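Local structure of putative fumarylacetoacetate hydrolase family protein (Yersinia pestis, 3S52) at residues 69-74 with 106-111; 61-66 with 199-204; 100-105 with 129-134. The protein is a putative member of the fumarylacetoacetate hydrolase family, with a mixed beta sheet and a smaller antiparallel one, whose own function is not established. One frame throughout, in Å; residues are numbered along the deposited sequence.

Contact 1. Residues 69-74 with 106-111; sequences SVHHEI and TLRELQ
Glu-109 OE2 takes two bonds from Ser-69: the backbone N reaches it over 2.8 Å from above the carboxylate plane, and Ser-69 OG meets its anti lone pair at 3.1 Å. A small serine suits this spot, because OG, in the crowded position between N and the carbonyl carbon (chi1 62°), can serve the same oxygen as its own N-H. The glutamate lies in the first turn of a helix, where a negative charge is probably favoured by the helix dipole.

Next to this pair Arg-108 CB sits over the face of the His-71 ring, 3.7 Å from the ring centroid and almost on its normal, a CH-pi contact. The arginine chain is fully extended and crosses the imidazole obliquely, with guanidinium and ring nearly perpendicular (83°). His-71 ND1 is buried here with no polar partner in the model.

Behind these side chains the backbones fix the register: His-71 and Thr-106 form an antiparallel hydrogen-bonded pair. His-71 N gives a nearly straight bond (175°) to Thr-106 O at 3.0 Å, and Thr-106 N returns one to His-71 O at 3.2 Å. On the other face, Val-70 CG2 lies 3.4 Å from Leu-107 CD2, closer than carbons normally pack. Leu-107 is the N-cap residue, its O receiving Gln-111 N at 2.9 Å as the helix starts. A water accepts from Leu-110 N and gives a weak bond to Ser-69 O. Lys-125 NZ forms a salt bridge with Glu-73 OE1 and a hydrogen bond with Thr-106 OG1.

The contact joins strand 70-80 to the end of strand 96-107 where it passes into helix 108-117; helix 122-125 packs on that helix through Ala-124, and strand 199-201 pairs with the other edge of 70-80.

Contact 2. Residues 61-66 with 199-204; sequences VSIPKD and GPMQSG
No aromatic ring or guanidinium takes part here; the flat group that counts is the carbonyl of Ile-63, whose O is met in the carbonyl plane by Lys-65 NZ at 2.9 Å. That bond stays within 61-66. The lysine chain, bent at chi2 and chi4, curls back to make it, and its CE lies 4.1 Å from Ser-203 CB. A long, flexible residue fits this exposed margin, since its methylenes can pack while its amine finds a carbonyl.

Deeper in, Ile-63 points at the other segment and carries the apolar part. Its CG2 meets the methyl CE of selenomethionine Met-201 at 4.0 Å, the two side chains crossing obliquely, while Ile-63 CD1 approaches Met-201 O at 4.1 Å. A bend at chi3 (-64°) turns that methyl toward the isoleucine. Segment 199-204 begins on a short strand that pairs antiparallel with strand 70-80 in the mixed sheet of this fold, and the irregular loop 61-66 runs past the side of it that carries Met-201.

Ile-220 packs on Val-61, Ile-63 and Met-201, and Val-70 also touches Ile-63.

Contact 3. Residues 100-105 with 129-134; sequences GVALDL and GSCPIS
Ser-130 O is gripped by two donors: Leu-105 N at 3.0 Å, coming in from above the carbonyl plane, and Lys-49 NZ from outside the two segments. The lysine also bridges to Asp-104, whose carboxylate has Lys-125 as a second cationic partner; with Glu-73 and Glu-75 close to it, these two lysines probably help to keep the aspartate ionised.

Further along, Leu-103 N bonds to Pro-132 O at 3.0 Å, nearly along the C=O axis. Proline has no N-H to give back, and Leu-103 O receives instead a CA-H contact from Cys-131, close to straight at 169°. The far end is held by one serine twice. Ser-134 N donates to Val-101 O at 3.0 Å, and Ser-134 OG, folded between N and the carbonyl carbon (chi1 69°), accepts Val-101 N at 2.8 Å, the side chain taking the place of a backbone acceptor. Gly-100 suits the place beside it, for a CB there would crowd that hydroxyl.

Side chains fill in on both faces. Leu-105 crosses Pro-132 obliquely, Leu-105 CG lying 3.9 Å from Pro-132 CD, and Leu-103 CB approaches the same ring carbon. On the other face the CA atoms of Ala-102 and Ile-133 are 4.2 Å apart, a closeness consistent with the small alanine, while Ala-102 CB packs against Ile-133 CG1 at 4.0 Å.

Strands 100-103 and 131-133 run antiparallel, 150° apart, in the interior of the mixed sheet: strand 70-80 pairs with the first along its other edge and 54-56 with the second, strand 206-211 of the four-stranded sheet packs on Val-101 and Leu-103, and strand 189-191 touches Ala-102 and Cys-131 through Leu-191 and Ile-133 through Ile-189.

How the contacts relate
Contacts 1 and 3 share strand 96-107, and the strand pairing runs on between them through a probable hydrogen bond from Asp-104 N to Glu-73 O at 2.8 Å; their centres lie about 13 Å apart. Contact 2, its centre about 10 Å from that of contact 1, joins it across the opposite edge of 70-80, where Met-201 N probably bonds to Val-70 O. It reaches contact 3 by apolar packing, Met-201 CE lying 3.4 Å from Leu-105 CD2 and Val-61 CG1 resting near Pro-132 CG. Bound sulfate lies about 4 Å from the Glu-73 side chain, and sulfate also lies about 5 Å from that of Asp-104; although probably from the crystallisation liquor, such ions can mark a pocket.

Contact 1. Residues 69-74 with 106-111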
ATOM      1  N   SER A  69      20.077  -4.846   5.941  1.00 20.05           N
ATOM      2  CA  SER A  69      20.009  -3.928   7.070  1.00 24.02           C
ATOM      3  C   SER A  69      18.685  -3.170   7.089  1.00 14.57           C
ATOM      4  O   SER A  69      18.120  -2.851   6.039  1.00 18.79           O
ATOM      5  CB  SER A  69      21.179  -2.948   7.040  1.00 31.88           C
ATOM      6  OG  SER A  69      21.124  -2.158   5.865  1.00 44.11           O
ATOM      7  N   VAL A  70      18.195  -2.919   8.297  1.00 20.78           N
ATOM      8  CA  VAL A  70      16.981  -2.163   8.528  1.00 13.46           C
ATOM      9  C   VAL A  70      17.344  -0.775   9.067  1.00 19.27           C
ATOM     10  O   VAL A  70      18.021  -0.656  10.097  1.00 13.20           O
ATOM     11  CB  VAL A  70      16.077  -2.913   9.535  1.00 18.78           C
ATOM     12  CG1 VAL A  70      14.822  -2.130   9.826  1.00 15.41           C
ATOM     13  CG2 VAL A  70      15.735  -4.300   9.003  1.00 28.17           C
ATOM     14  N   HIS A  71      16.897   0.268   8.366  1.00 19.04           N
ATOM     15  CA  HIS A  71      17.208   1.649   8.739  1.00 15.22           C
ATOM     16  C   HIS A  71      16.031   2.383   9.394  1.00 13.36           C
ATOM     17  O   HIS A  71      14.889   2.249   8.957  1.00 14.56           O
ATOM     18  CB  HIS A  71      17.652   2.442   7.500  1.00 14.87           C
ATOM     19  CG  HIS A  71      19.040   2.125   7.035  1.00 23.41           C
ATOM     20  ND1 HIS A  71      19.577   0.855   7.096  1.00 34.75           N
ATOM     21  CD2 HIS A  71      19.999   2.913   6.493  1.00 21.21           C
ATOM     22  CE1 HIS A  71      20.809   0.877   6.618  1.00 30.27           C
ATOM     23  NE2 HIS A  71      21.091   2.114   6.250  1.00 30.64           N
ATOM     24  N   HIS A  72      16.316   3.174  10.423  1.00 11.43           N
ATOM     25  CA  HIS A  72      15.297   4.017  11.036  1.00 14.58           C
ATOM     26  C   HIS A  72      15.053   5.287  10.186  1.00 15.56           C
ATOM     27  O   HIS A  72      15.998   5.854   9.630  1.00 11.65           O
ATOM     28  CB  HIS A  72      15.719   4.401  12.462  1.00 13.94           C
ATOM     29  CG  HIS A  72      17.067   5.058  12.544  1.00 15.99           C
ATOM     30  ND1 HIS A  72      17.276   6.381  12.212  1.00 15.39           N
ATOM     31  CD2 HIS A  72      18.278   4.571  12.917  1.00 17.08           C
ATOM     32  CE1 HIS A  72      18.556   6.678  12.372  1.00 12.45           C
ATOM     33  NE2 HIS A  72      19.186   5.598  12.798  1.00  9.73           N
ATOM     34  N   GLU A  73      13.790   5.691  10.023  1.00 12.68           N
ATOM     35  CA  GLU A  73      13.517   7.031   9.524  1.00 11.18           C
ATOM     36  C   GLU A  73      12.425   7.672  10.368  1.00 13.77           C
ATOM     37  O   GLU A  73      11.242   7.417  10.136  1.00 18.86           O
ATOM     38  CB  GLU A  73      13.050   6.946   8.062  1.00  8.33           C
ATOM     39  CG  GLU A  73      13.892   5.996   7.234  1.00 16.96           C
ATOM     40  CD  GLU A  73      13.616   6.109   5.745  1.00 27.02           C
ATOM     41  OE1 GLU A  73      12.477   6.476   5.372  1.00 21.61           O
ATOM     42  OE2 GLU A  73      14.550   5.833   4.956  1.00 29.62           O
ATOM     43  N   ILE A  74      12.803   8.588  11.253  1.00  8.30           N
ATOM     44  CA  ILE A  74      11.827   9.204  12.154  1.00  9.06           C
ATOM     45  C   ILE A  74      11.003  10.232  11.367  1.00 14.29           C
ATOM     46  O   ILE A  74      11.526  10.888  10.458  1.00 12.78           O
ATOM     47  CB  ILE A  74      12.501   9.853  13.401  1.00 13.77           C
ATOM     48  CG1 ILE A  74      11.449  10.246  14.437  1.00 14.25           C
ATOM     49  CG2 ILE A  74      13.307  11.072  13.012  1.00 12.33           C
ATOM     50  CD1 ILE A  74      12.034  10.880  15.699  1.00 16.87           C
ATOM     51  N   THR A 106      12.900   0.804   6.879  1.00 11.09           N
ATOM     52  CA  THR A 106      13.135   0.592   5.466  1.00 11.50           C
ATOM     53  C   THR A 106      14.204  -0.460   5.291  1.00 11.31           C
ATOM     54  O   THR A 106      15.229  -0.411   5.963  1.00 13.64           O
ATOM     55  CB  THR A 106      13.620   1.899   4.815  1.00 14.60           C
ATOM     56  OG1 THR A 106      12.616   2.911   4.969  1.00 21.95           O
ATOM     57  CG2 THR A 106      13.935   1.694   3.307  1.00 12.89           C
ATOM     58  N   LEU A 107      14.009  -1.389   4.366  1.00 13.88           N
ATOM     59  CA  LEU A 107      15.102  -2.308   4.103  1.00 15.77           C
ATOM     60  C   LEU A 107      15.885  -1.596   3.029  1.00 15.63           C
ATOM     61  O   LEU A 107      15.577  -1.676   1.843  1.00 17.59           O
ATOM     62  CB  LEU A 107      14.552  -3.646   3.604  1.00 15.71           C
ATOM     63  CG  LEU A 107      13.710  -4.370   4.669  1.00 19.31           C
ATOM     64  CD1 LEU A 107      12.971  -5.600   4.113  1.00 18.94           C
ATOM     65  CD2 LEU A 107      14.581  -4.754   5.848  1.00 19.72           C
ATOM     66  N   ARG A 108      16.960  -0.950   3.456  1.00 18.97           N
ATOM     67  CA  ARG A 108      17.581   0.078   2.633  1.00 15.64           C
ATOM     68  C   ARG A 108      18.278  -0.534   1.434  1.00 20.30           C
ATOM     69  O   ARG A 108      18.265   0.045   0.353  1.00 21.14           O
ATOM     70  CB  ARG A 108      18.575   0.909   3.451  1.00 29.96           C
ATOM     71  CG  ARG A 108      19.250   2.024   2.660  1.00 41.00           C
ATOM     72  CD  ARG A 108      20.176   2.873   3.528  1.00 51.65           C
ATOM     73  NE  ARG A 108      20.797   3.953   2.759  1.00 57.68           N
ATOM     74  CZ  ARG A 108      21.496   4.954   3.291  1.00 58.82           C
ATOM     75  NH1 ARG A 108      21.669   5.034   4.606  1.00 58.50           N
ATOM     76  NH2 ARG A 108      22.021   5.886   2.507  1.00 59.52           N
ATOM     77  N   GLU A 109      18.902  -1.695   1.636  1.00 20.04           N
ATOM     78  CA  GLU A 109      19.583  -2.395   0.554  1.00 22.49           C
ATOM     79  C   GLU A 109      18.592  -2.820  -0.521  1.00 18.06           C
ATOM     80  O   GLU A 109      18.841  -2.622  -1.709  1.00 15.47           O
ATOM     81  CB  GLU A 109      20.356  -3.617   1.081  1.00 29.68           C
ATOM     82  CG  GLU A 109      21.447  -3.288   2.110  1.00 41.30           C
ATOM     83  CD  GLU A 109      22.007  -4.532   2.808  1.00 51.86           C
ATOM     84  OE1 GLU A 109      22.311  -5.531   2.112  1.00 56.90           O
ATOM     85  OE2 GLU A 109      22.140  -4.512   4.055  1.00 45.27           O
ATOM     86  N   LEU A 110      17.474  -3.410  -0.111  1.00 17.46           N
ATOM     87  CA  LEU A 110      16.432  -3.782  -1.077  1.00 16.73           C
ATOM     88  C   LEU A 110      15.910  -2.548  -1.800  1.00 17.73           C
ATOM     89  O   LEU A 110      15.824  -2.531  -3.031  1.00 19.30           O
ATOM     90  CB  LEU A 110      15.262  -4.505  -0.404  1.00 17.25           C
ATOM     91  CG  LEU A 110      15.344  -5.995  -0.088  1.00 21.35           C
ATOM     92  CD1 LEU A 110      13.983  -6.496   0.386  1.00 18.38           C
ATOM     93  CD2 LEU A 110      15.800  -6.780  -1.298  1.00 20.64           C
ATOM     94  N   GLN A 111      15.555  -1.515  -1.038  1.00 15.56           N
ATOM     95  CA  GLN A 111      15.063  -0.278  -1.647  1.00 12.81           C
ATOM     96  C   GLN A 111      16.020   0.219  -2.719  1.00 11.43           C
ATOM     97  O   GLN A 111      15.601   0.573  -3.823  1.00 16.07           O
ATOM     98  CB  GLN A 111      14.868   0.829  -0.614  1.00 11.79           C
ATOM     99  CG  GLN A 111      14.105   2.047  -1.192  1.00 17.37           C
ATOM    100  CD  GLN A 111      14.219   3.276  -0.311  1.00 19.16           C
ATOM    101  OE1 GLN A 111      15.178   3.417   0.442  1.00 24.98           O
ATOM    102  NE2 GLN A 111      13.248   4.177  -0.407  1.00 18.85           N
TER
HETATM  103  O   HOH W   1      17.733  -4.287   3.010  1.00 18.60           O

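Contact 2. Residues 61-66 with 199-204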
ATOM      1  N   VAL A  61      10.331  -3.446  19.370  1.00 18.88           N
ATOM      2  CA  VAL A  61      10.144  -3.320  17.934  1.00 17.69           C
ATOM      3  C   VAL A  61      10.879  -4.436  17.199  1.00 20.25           C
ATOM      4  O   VAL A  61      12.099  -4.499  17.210  1.00 16.93           O
ATOM      5  CB  VAL A  61      10.660  -1.950  17.442  1.00 16.66           C
ATOM      6  CG1 VAL A  61      10.586  -1.842  15.920  1.00 14.42           C
ATOM      7  CG2 VAL A  61       9.870  -0.814  18.123  1.00 15.11           C
ATOM      8  N   SER A  62      10.114  -5.312  16.562  1.00 18.49           N
ATOM      9  CA  SER A  62      10.668  -6.433  15.809  1.00 18.33           C
ATOM     10  C   SER A  62      11.121  -5.977  14.426  1.00 21.96           C
ATOM     11  O   SER A  62      10.414  -5.234  13.753  1.00 25.11           O
ATOM     12  CB  SER A  62       9.599  -7.522  15.662  1.00 18.76           C
ATOM     13  OG  SER A  62       9.989  -8.479  14.697  1.00 33.95           O
ATOM     14  N   ILE A  63      12.297  -6.424  13.999  1.00 16.75           N
ATOM     15  CA  ILE A  63      12.748  -6.154  12.640  1.00 15.31           C
ATOM     16  C   ILE A  63      13.100  -7.481  11.955  1.00 20.93           C
ATOM     17  O   ILE A  63      13.535  -8.417  12.624  1.00 16.32           O
ATOM     18  CB  ILE A  63      13.952  -5.206  12.638  1.00 20.22           C
ATOM     19  CG1 ILE A  63      15.173  -5.875  13.282  1.00 22.55           C
ATOM     20  CG2 ILE A  63      13.609  -3.908  13.375  1.00 17.91           C
ATOM     21  CD1 ILE A  63      16.452  -5.025  13.172  1.00 18.91           C
ATOM     22  N   PRO A  64      12.893  -7.579  10.628  1.00 16.67           N
ATOM     23  CA  PRO A  64      13.221  -8.861   9.993  1.00 21.23           C
ATOM     24  C   PRO A  64      14.734  -9.083   9.944  1.00 24.18           C
ATOM     25  O   PRO A  64      15.476  -8.100   9.860  1.00 19.50           O
ATOM     26  CB  PRO A  64      12.635  -8.723   8.584  1.00 21.91           C
ATOM     27  CG  PRO A  64      12.549  -7.264   8.323  1.00 11.85           C
ATOM     28  CD  PRO A  64      12.343  -6.598   9.669  1.00 13.14           C
ATOM     29  N   LYS A  65      15.183 -10.336  10.061  1.00 22.26           N
ATOM     30  CA  LYS A  65      16.617 -10.631  10.044  1.00 22.53           C
ATOM     31  C   LYS A  65      17.262 -11.015   8.698  1.00 28.61           C
ATOM     32  O   LYS A  65      18.493 -10.986   8.584  1.00 35.14           O
ATOM     33  CB  LYS A  65      16.946 -11.718  11.087  1.00 27.92           C
ATOM     34  CG  LYS A  65      16.600 -11.360  12.540  1.00 29.04           C
ATOM     35  CD  LYS A  65      17.142  -9.980  12.940  1.00 33.50           C
ATOM     36  CE  LYS A  65      16.812  -9.624  14.400  1.00 35.38           C
ATOM     37  NZ  LYS A  65      15.345  -9.447  14.657  1.00 30.38           N
ATOM     38  N   ASP A  66      16.470 -11.394   7.694  1.00 27.46           N
ATOM     39  CA  ASP A  66      17.062 -11.957   6.463  1.00 38.39           C
ATOM     40  C   ASP A  66      17.160 -11.068   5.209  1.00 33.87           C
ATOM     41  O   ASP A  66      17.673 -11.507   4.156  1.00 28.82           O
ATOM     42  CB  ASP A  66      16.439 -13.314   6.120  1.00 56.25           C
ATOM     43  CG  ASP A  66      16.858 -14.420   7.081  1.00 69.67           C
ATOM     44  OD1 ASP A  66      17.840 -14.234   7.842  1.00 73.05           O
ATOM     45  OD2 ASP A  66      16.191 -15.482   7.063  1.00 72.49           O
ATOM     46  N   GLY A 199      19.792   5.755   9.376  1.00 15.95           N
ATOM     47  CA  GLY A 199      20.838   4.785   9.629  1.00 17.59           C
ATOM     48  C   GLY A 199      20.341   3.431  10.087  1.00 16.45           C
ATOM     49  O   GLY A 199      19.159   3.258  10.365  1.00 18.67           O
ATOM     50  N   PRO A 200      21.257   2.457  10.172  1.00 17.47           N
ATOM     51  CA  PRO A 200      20.884   1.075  10.497  1.00 17.43           C
ATOM     52  C   PRO A 200      20.588   0.889  11.981  1.00 20.37           C
ATOM     53  O   PRO A 200      21.106   1.602  12.836  1.00 17.99           O
ATOM     54  CB  PRO A 200      22.132   0.276  10.104  1.00 18.15           C
ATOM     55  CG  PRO A 200      23.259   1.240  10.268  1.00 20.07           C
ATOM     56  CD  PRO A 200      22.705   2.608   9.932  1.00 13.65           C
HETATM   57  N   MSE A 201      19.732  -0.073  12.275  1.00 20.32           N
HETATM   58  CA  MSE A 201      19.487  -0.483  13.644  1.00 25.78           C
HETATM   59  C   MSE A 201      19.788  -1.956  13.722  1.00 24.82           C
HETATM   60  O   MSE A 201      19.758  -2.641  12.705  1.00 26.77           O
HETATM   61  CB  MSE A 201      18.027  -0.282  14.005  1.00 24.35           C
HETATM   62  CG  MSE A 201      17.478   1.070  13.620  1.00 34.39           C
HETATM   63 SE   MSE A 201      15.768   1.307  14.481  0.64 35.12          SE
HETATM   64  CE  MSE A 201      14.833  -0.135  13.594  1.00 26.87           C
ATOM     65  N   GLN A 202      20.057  -2.449  14.923  1.00 23.55           N
ATOM     66  CA  GLN A 202      20.188  -3.891  15.114  1.00 26.71           C
ATOM     67  C   GLN A 202      19.531  -4.338  16.407  1.00 18.06           C
ATOM     68  O   GLN A 202      19.233  -3.531  17.291  1.00 17.24           O
ATOM     69  CB  GLN A 202      21.648  -4.351  15.054  1.00 34.71           C
ATOM     70  CG  GLN A 202      22.592  -3.674  16.042  1.00 50.01           C
ATOM     71  CD  GLN A 202      24.043  -4.147  15.888  1.00 63.32           C
ATOM     72  OE1 GLN A 202      24.496  -4.467  14.787  1.00 66.24           O
ATOM     73  NE2 GLN A 202      24.774  -4.183  16.996  1.00 65.63           N
ATOM     74  N   SER A 203      19.282  -5.637  16.490  1.00 16.45           N
ATOM     75  CA  SER A 203      18.693  -6.219  17.672  1.00 21.76           C
ATOM     76  C   SER A 203      19.489  -5.798  18.913  1.00 23.10           C
ATOM     77  O   SER A 203      20.717  -5.877  18.938  1.00 24.81           O
ATOM     78  CB  SER A 203      18.658  -7.741  17.525  1.00 24.74           C
ATOM     79  OG  SER A 203      17.716  -8.290  18.422  1.00 31.27           O
ATOM     80  N   GLY A 204      18.788  -5.319  19.934  1.00 19.63           N
ATOM     81  CA  GLY A 204      19.442  -4.918  21.174  1.00 19.60           C
ATOM     82  C   GLY A 204      19.600  -3.411  21.339  1.00 14.84           C
ATOM     83  O   GLY A 204      19.896  -2.938  22.425  1.00 21.38           O
TER

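Contact 3. Residues 100-105 with 129-134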
ATOM      1  N   GLY A 100       1.521  12.522  15.811  1.00 12.58           N
ATOM      2  CA  GLY A 100       2.267  11.466  16.457  1.00  8.10           C
ATOM      3  C   GLY A 100       3.637  11.375  15.816  1.00 11.51           C
ATOM      4  O   GLY A 100       3.993  12.198  14.973  1.00 14.10           O
ATOM      5  N   VAL A 101       4.423  10.406  16.257  1.00 10.03           N
ATOM      6  CA  VAL A 101       5.736  10.209  15.684  1.00 12.46           C
ATOM      7  C   VAL A 101       5.892   8.743  15.318  1.00 15.58           C
ATOM      8  O   VAL A 101       5.508   7.855  16.089  1.00 15.48           O
ATOM      9  CB  VAL A 101       6.855  10.684  16.631  1.00 10.93           C
ATOM     10  CG1 VAL A 101       6.800   9.926  17.963  1.00 10.39           C
ATOM     11  CG2 VAL A 101       8.224  10.534  15.961  1.00  9.91           C
ATOM     12  N   ALA A 102       6.420   8.491  14.122  1.00 11.64           N
ATOM     13  CA  ALA A 102       6.628   7.124  13.664  1.00 12.87           C
ATOM     14  C   ALA A 102       8.058   6.898  13.190  1.00 11.83           C
ATOM     15  O   ALA A 102       8.823   7.846  12.989  1.00 14.78           O
ATOM     16  CB  ALA A 102       5.648   6.785  12.535  1.00 15.02           C
ATOM     17  N   LEU A 103       8.398   5.627  13.020  1.00 14.24           N
ATOM     18  CA  LEU A 103       9.592   5.203  12.292  1.00 13.35           C
ATOM     19  C   LEU A 103       9.152   4.563  10.983  1.00 16.55           C
ATOM     20  O   LEU A 103       8.436   3.564  10.982  1.00 19.28           O
ATOM     21  CB  LEU A 103      10.366   4.155  13.094  1.00 19.08           C
ATOM     22  CG  LEU A 103      10.880   4.619  14.453  1.00 24.82           C
ATOM     23  CD1 LEU A 103      11.627   3.497  15.149  1.00 21.27           C
ATOM     24  CD2 LEU A 103      11.773   5.839  14.282  1.00 28.35           C
ATOM     25  N   ASP A 104       9.580   5.123   9.860  1.00 18.68           N
ATOM     26  CA  ASP A 104       9.307   4.465   8.610  1.00 18.07           C
ATOM     27  C   ASP A 104      10.539   3.599   8.438  1.00 25.31           C
ATOM     28  O   ASP A 104      11.558   4.041   7.888  1.00 28.57           O
ATOM     29  CB  ASP A 104       9.191   5.552   7.521  1.00 19.68           C
ATOM     30  CG  ASP A 104       9.340   5.019   6.092  1.00 23.81           C
ATOM     31  OD1 ASP A 104       9.255   3.789   5.865  1.00 19.11           O
ATOM     32  OD2 ASP A 104       9.526   5.866   5.181  1.00 19.89           O
ATOM     33  N   LEU A 105      10.405   2.328   8.821  1.00 15.66           N
ATOM     34  CA  LEU A 105      11.529   1.392   8.767  1.00 14.68           C
ATOM     35  C   LEU A 105      11.666   0.893   7.348  1.00 11.38           C
ATOM     36  O   LEU A 105      10.677   0.547   6.704  1.00 14.60           O
ATOM     37  CB  LEU A 105      11.341   0.186   9.696  1.00 14.32           C
ATOM     38  CG  LEU A 105      11.113   0.386  11.197  1.00 19.85           C
ATOM     39  CD1 LEU A 105      11.013  -0.966  11.879  1.00 15.58           C
ATOM     40  CD2 LEU A 105      12.220   1.213  11.811  1.00 22.01           C
ATOM     41  N   GLY A 129       5.321  -4.815  10.368  1.00 15.86           N
ATOM     42  CA  GLY A 129       5.955  -4.063  11.431  1.00 14.23           C
ATOM     43  C   GLY A 129       6.851  -2.933  10.968  1.00 14.33           C
ATOM     44  O   GLY A 129       7.624  -2.404  11.765  1.00 16.13           O
ATOM     45  N   SER A 130       6.728  -2.507   9.714  1.00 11.88           N
ATOM     46  CA  SER A 130       7.644  -1.467   9.208  1.00 14.91           C
ATOM     47  C   SER A 130       7.225  -0.048   9.611  1.00 16.99           C
ATOM     48  O   SER A 130       7.797   0.937   9.138  1.00 14.89           O
ATOM     49  CB  SER A 130       7.750  -1.515   7.690  1.00  9.42           C
ATOM     50  OG  SER A 130       6.504  -1.177   7.126  1.00 14.64           O
ATOM     51  N   CYS A 131       6.181   0.059  10.421  1.00 11.63           N
ATOM     52  CA  CYS A 131       5.715   1.372  10.850  1.00 11.40           C
ATOM     53  C   CYS A 131       5.293   1.382  12.324  1.00 16.73           C
ATOM     54  O   CYS A 131       4.114   1.491  12.649  1.00 17.04           O
ATOM     55  CB  CYS A 131       4.591   1.879   9.947  1.00 16.48           C
ATOM     56  SG  CYS A 131       4.144   3.625  10.241  1.00 20.93           S
ATOM     57  N   PRO A 132       6.274   1.274  13.222  1.00 13.78           N
ATOM     58  CA  PRO A 132       6.088   1.523  14.655  1.00  9.11           C
ATOM     59  C   PRO A 132       5.662   2.962  14.851  1.00 11.05           C
ATOM     60  O   PRO A 132       6.323   3.863  14.321  1.00 11.34           O
ATOM     61  CB  PRO A 132       7.504   1.364  15.228  1.00 17.73           C
ATOM     62  CG  PRO A 132       8.274   0.636  14.192  1.00 16.66           C
ATOM     63  CD  PRO A 132       7.676   1.021  12.878  1.00 14.62           C
ATOM     64  N   ILE A 133       4.603   3.183  15.624  1.00  9.10           N
ATOM     65  CA  ILE A 133       4.066   4.524  15.783  1.00  9.02           C
ATOM     66  C   ILE A 133       3.612   4.782  17.221  1.00 13.82           C
ATOM     67  O   ILE A 133       3.201   3.851  17.931  1.00 10.60           O
ATOM     68  CB  ILE A 133       2.903   4.759  14.797  1.00 14.31           C
ATOM     69  CG1 ILE A 133       2.408   6.203  14.855  1.00 14.46           C
ATOM     70  CG2 ILE A 133       1.768   3.810  15.076  1.00  9.25           C
ATOM     71  CD1 ILE A 133       1.656   6.603  13.581  1.00 20.46           C
ATOM     72  N   SER A 134       3.708   6.046  17.634  1.00  9.91           N
ATOM     73  CA  SER A 134       3.292   6.498  18.957  1.00 11.56           C
ATOM     74  C   SER A 134       1.774   6.685  19.046  1.00 17.42           C
ATOM     75  O   SER A 134       1.048   6.529  18.061  1.00  9.22           O
ATOM     76  CB  SER A 134       3.952   7.856  19.268  1.00  8.97           C
ATOM     77  OG  SER A 134       3.411   8.896  18.435  1.00 11.37           O
TER